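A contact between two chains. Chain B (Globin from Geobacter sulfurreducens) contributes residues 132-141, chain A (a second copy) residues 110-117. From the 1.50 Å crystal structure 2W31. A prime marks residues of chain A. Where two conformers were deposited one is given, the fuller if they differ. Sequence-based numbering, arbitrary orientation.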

# COMPACT_ATOMS: atom_id res chain seq x y z
N ARG B 132 4.73 12.72 -2.34
CA ARG B 132 4.00 11.47 -2.57
C ARG B 132 4.89 10.25 -2.35
O ARG B 132 4.47 9.26 -1.71
CB ARG B 132 3.41 11.45 -3.99
CG ARG B 132 2.69 10.12 -4.31
CD ARG B 132 3.50 9.18 -5.14
NE ARG B 132 3.75 9.74 -6.47
CZ ARG B 132 4.61 9.25 -7.35
NH1 ARG B 132 5.32 8.16 -7.08
NH2 ARG B 132 4.74 9.85 -8.53
N GLU B 133 6.12 10.27 -2.89
CA GLU B 133 7.02 9.13 -2.76
C GLU B 133 7.35 8.86 -1.29
O GLU B 133 7.32 7.69 -0.84
CB GLU B 133 8.27 9.33 -3.57
CG GLU B 133 8.05 9.19 -5.09
CD GLU B 133 9.31 9.50 -5.92
OE1 GLU B 133 10.32 10.03 -5.38
OE2 GLU B 133 9.25 9.27 -7.16
N ALA B 134 7.66 9.92 -0.53
CA ALA B 134 7.94 9.74 0.91
C ALA B 134 6.73 9.19 1.68
O ALA B 134 6.87 8.28 2.52
CB ALA B 134 8.37 11.08 1.52
N VAL B 135 5.55 9.74 1.39
CA VAL B 135 4.31 9.28 2.06
C VAL B 135 4.02 7.79 1.71
O VAL B 135 3.67 6.98 2.61
CB VAL B 135 3.09 10.17 1.70
CG1 VAL B 135 1.77 9.47 2.07
CG2 VAL B 135 3.18 11.54 2.37
N GLU B 136 4.14 7.43 0.43
CA GLU B 136 3.83 6.05 0.07
C GLU B 136 4.81 5.09 0.80
O GLU B 136 4.41 3.99 1.21
CB GLU B 136 3.96 5.84 -1.44
CG GLU B 136 2.87 6.60 -2.23
CD GLU B 136 1.52 5.91 -2.27
OE1 GLU B 136 0.98 5.49 -1.24
OE2 GLU B 136 0.98 5.83 -3.39
N LYS B 137 6.09 5.47 0.92
CA LYS B 137 7.07 4.62 1.66
C LYS B 137 6.66 4.47 3.12
O LYS B 137 6.66 3.35 3.65
CB LYS B 137 8.52 5.17 1.55
CG LYS B 137 9.09 5.11 0.14
CD LYS B 137 10.44 5.82 0.10
CE LYS B 137 10.74 6.33 -1.30
NZ LYS B 137 11.99 7.21 -1.32
N ILE B 138 6.35 5.58 3.82
CA ILE B 138 6.10 5.42 5.25
C ILE B 138 4.79 4.64 5.48
O ILE B 138 4.70 3.81 6.41
CB ILE B 138 6.13 6.80 6.00
CG1 ILE B 138 6.36 6.59 7.50
CG2 ILE B 138 4.88 7.61 5.73
CD1 ILE B 138 7.74 6.00 7.81
N LEU B 139 3.76 4.87 4.64
CA LEU B 139 2.51 4.08 4.79
C LEU B 139 2.76 2.61 4.52
O LEU B 139 2.29 1.75 5.27
CB LEU B 139 1.41 4.64 3.86
CG LEU B 139 0.90 6.03 4.22
CD1 LEU B 139 -0.23 6.45 3.24
CD2 LEU B 139 0.42 6.10 5.69
N ASP B 140 3.52 2.31 3.44
CA ASP B 140 3.84 0.91 3.10
C ASP B 140 4.68 0.25 4.21
O ASP B 140 4.50 -0.95 4.51
CB ASP B 140 4.45 0.78 1.73
CG ASP B 140 3.42 0.95 0.61
OD1 ASP B 140 2.21 1.10 0.91
OD2 ASP B 140 3.84 0.90 -0.57
N ILE B 141 5.62 0.99 4.82
CA ILE B 141 6.41 0.41 5.93
C ILE B 141 5.47 0.12 7.14
O ILE B 141 5.58 -0.94 7.77
CB ILE B 141 7.55 1.42 6.35
CG1 ILE B 141 8.65 1.44 5.30
CG2 ILE B 141 8.10 1.11 7.78
CD1 ILE B 141 9.60 2.63 5.43
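Chain A, residues 110-117: VRQFTLSI

This is a polar helix-to-helix contact between two copies of one protein, in which polar side chains of both helices meet in hydrogen bonds and one salt bridge. Residues 110′-117′ of chain A are helical throughout and lie against the chain B helix at 150° between N-to-C directions, so the two run roughly antiparallel. The axes come no closer than 10.5 Å, and that spacing leaves room for arginine and glutamine between the backbones. The nearest CA atoms are those of Glu133 and Gln112′, 6.5 Å apart.

Gln112′ is the knob. Its CA-to-CB bond points sideways, but with chi1 and chi2 both m the amide swings in among Arg132, Glu133, Glu136 and Lys137. There it works in both senses: NE2 donates to the backbone O of Glu133 at 3.0 Å, although that carbonyl already accepts from Lys137 N within its own helix, and OE1 accepts from Arg132 NH1 at 3.1 Å.

One helical turn on, Ser116′ takes the other end of the same guanidinium, its OG 2.7 Å from Arg132 NH2 in a nearly straight hydrogen bond. Both OE1 and OG lie near the guanidinium plane, while Leu115′ covers one face, its backbone C 3.7 Å from Arg132 NH2. A water accepts from Arg132 NH1 and donates to Glu133 OE2 (2.9 and 2.5 Å from its oxygen), tying these neighbours together.

Near the start of the chain A stretch, Arg111′ points at chain B and forms a salt bridge, NE to Asp140 OD2 at 2.9 Å. Glu136 adds charge without a hydrogen bond: its OE1 is 4.3 Å from Arg111′ NE and well out of the guanidinium plane. The contacting positions, Arg132, Glu133, Glu136, Lys137 and Asp140 against Arg111′, Gln112′, Leu115′ and Ser116′, repeat with the helical turn, leaving Ala134 and Phe113′ pointing away.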

# COMPACT_ATOMS: atom_id res chain seq x y z
N VAL A 110 6.08 -0.89 -7.59
CA VAL A 110 5.02 -0.80 -8.61
C VAL A 110 4.16 0.45 -8.37
O VAL A 110 3.77 1.17 -9.32
CB VAL A 110 4.18 -2.08 -8.60
CG1 VAL A 110 3.03 -2.02 -9.59
CG2 VAL A 110 5.07 -3.30 -8.88
N ARG A 111 3.85 0.71 -7.11
CA ARG A 111 2.98 1.83 -6.78
C ARG A 111 3.64 3.17 -7.21
O ARG A 111 3.01 4.01 -7.83
CB ARG A 111 2.76 1.80 -5.27
CG ARG A 111 1.74 2.69 -4.80
CD ARG A 111 1.84 2.74 -3.23
NE ARG A 111 1.77 1.46 -2.52
CZ ARG A 111 0.64 0.75 -2.36
NH1 ARG A 111 -0.48 1.15 -2.92
NH2 ARG A 111 0.60 -0.38 -1.68
N GLN A 112 4.93 3.35 -6.91
CA GLN A 112 5.59 4.64 -7.20
C GLN A 112 5.66 4.78 -8.72
O GLN A 112 5.43 5.87 -9.25
CB GLN A 112 7.00 4.66 -6.60
CG GLN A 112 7.04 4.34 -5.09
CD GLN A 112 6.75 5.54 -4.18
OE1 GLN A 112 6.07 6.50 -4.58
NE2 GLN A 112 7.27 5.47 -2.93
N PHE A 113 5.95 3.68 -9.42
CA PHE A 113 6.11 3.73 -10.87
C PHE A 113 4.78 4.12 -11.53
O PHE A 113 4.74 4.99 -12.44
CB PHE A 113 6.53 2.34 -11.37
CG PHE A 113 6.75 2.26 -12.89
CD1 PHE A 113 8.01 2.52 -13.47
CD2 PHE A 113 5.68 1.94 -13.73
CE1 PHE A 113 8.19 2.46 -14.85
CE2 PHE A 113 5.87 1.85 -15.14
CZ PHE A 113 7.10 2.13 -15.68
N THR A 114 3.69 3.48 -11.10
CA THR A 114 2.38 3.70 -11.72
C THR A 114 1.83 5.08 -11.41
O THR A 114 1.27 5.75 -12.30
CB THR A 114 1.42 2.61 -11.29
OG1 THR A 114 2.03 1.34 -11.57
CG2 THR A 114 0.12 2.69 -12.09
N LEU A 115 2.07 5.58 -10.19
CA LEU A 115 1.59 6.92 -9.89
C LEU A 115 2.37 7.98 -10.65
O LEU A 115 1.81 9.09 -10.94
CB LEU A 115 1.55 7.21 -8.37
CG LEU A 115 0.54 6.35 -7.61
CD1 LEU A 115 0.28 7.03 -6.23
CD2 LEU A 115 -0.75 5.93 -8.25
N SER A 116 3.63 7.70 -10.94
CA SER A 116 4.40 8.63 -11.78
C SER A 116 3.86 8.67 -13.20
O SER A 116 3.77 9.76 -13.79
CB SER A 116 5.89 8.35 -11.72
OG SER A 116 6.36 8.98 -10.54
N ILE A 117 3.48 7.52 -13.77
CA ILE A 117 2.78 7.52 -15.09
C ILE A 117 1.53 8.38 -15.07
O ILE A 117 1.27 9.19 -16.00
CB ILE A 117 2.36 6.07 -15.51
CG1 ILE A 117 3.59 5.22 -15.80
CG2 ILE A 117 1.38 6.04 -16.72
CD1 ILE A 117 3.17 3.75 -16.09
O HOH W 1 7.83 7.68 -8.43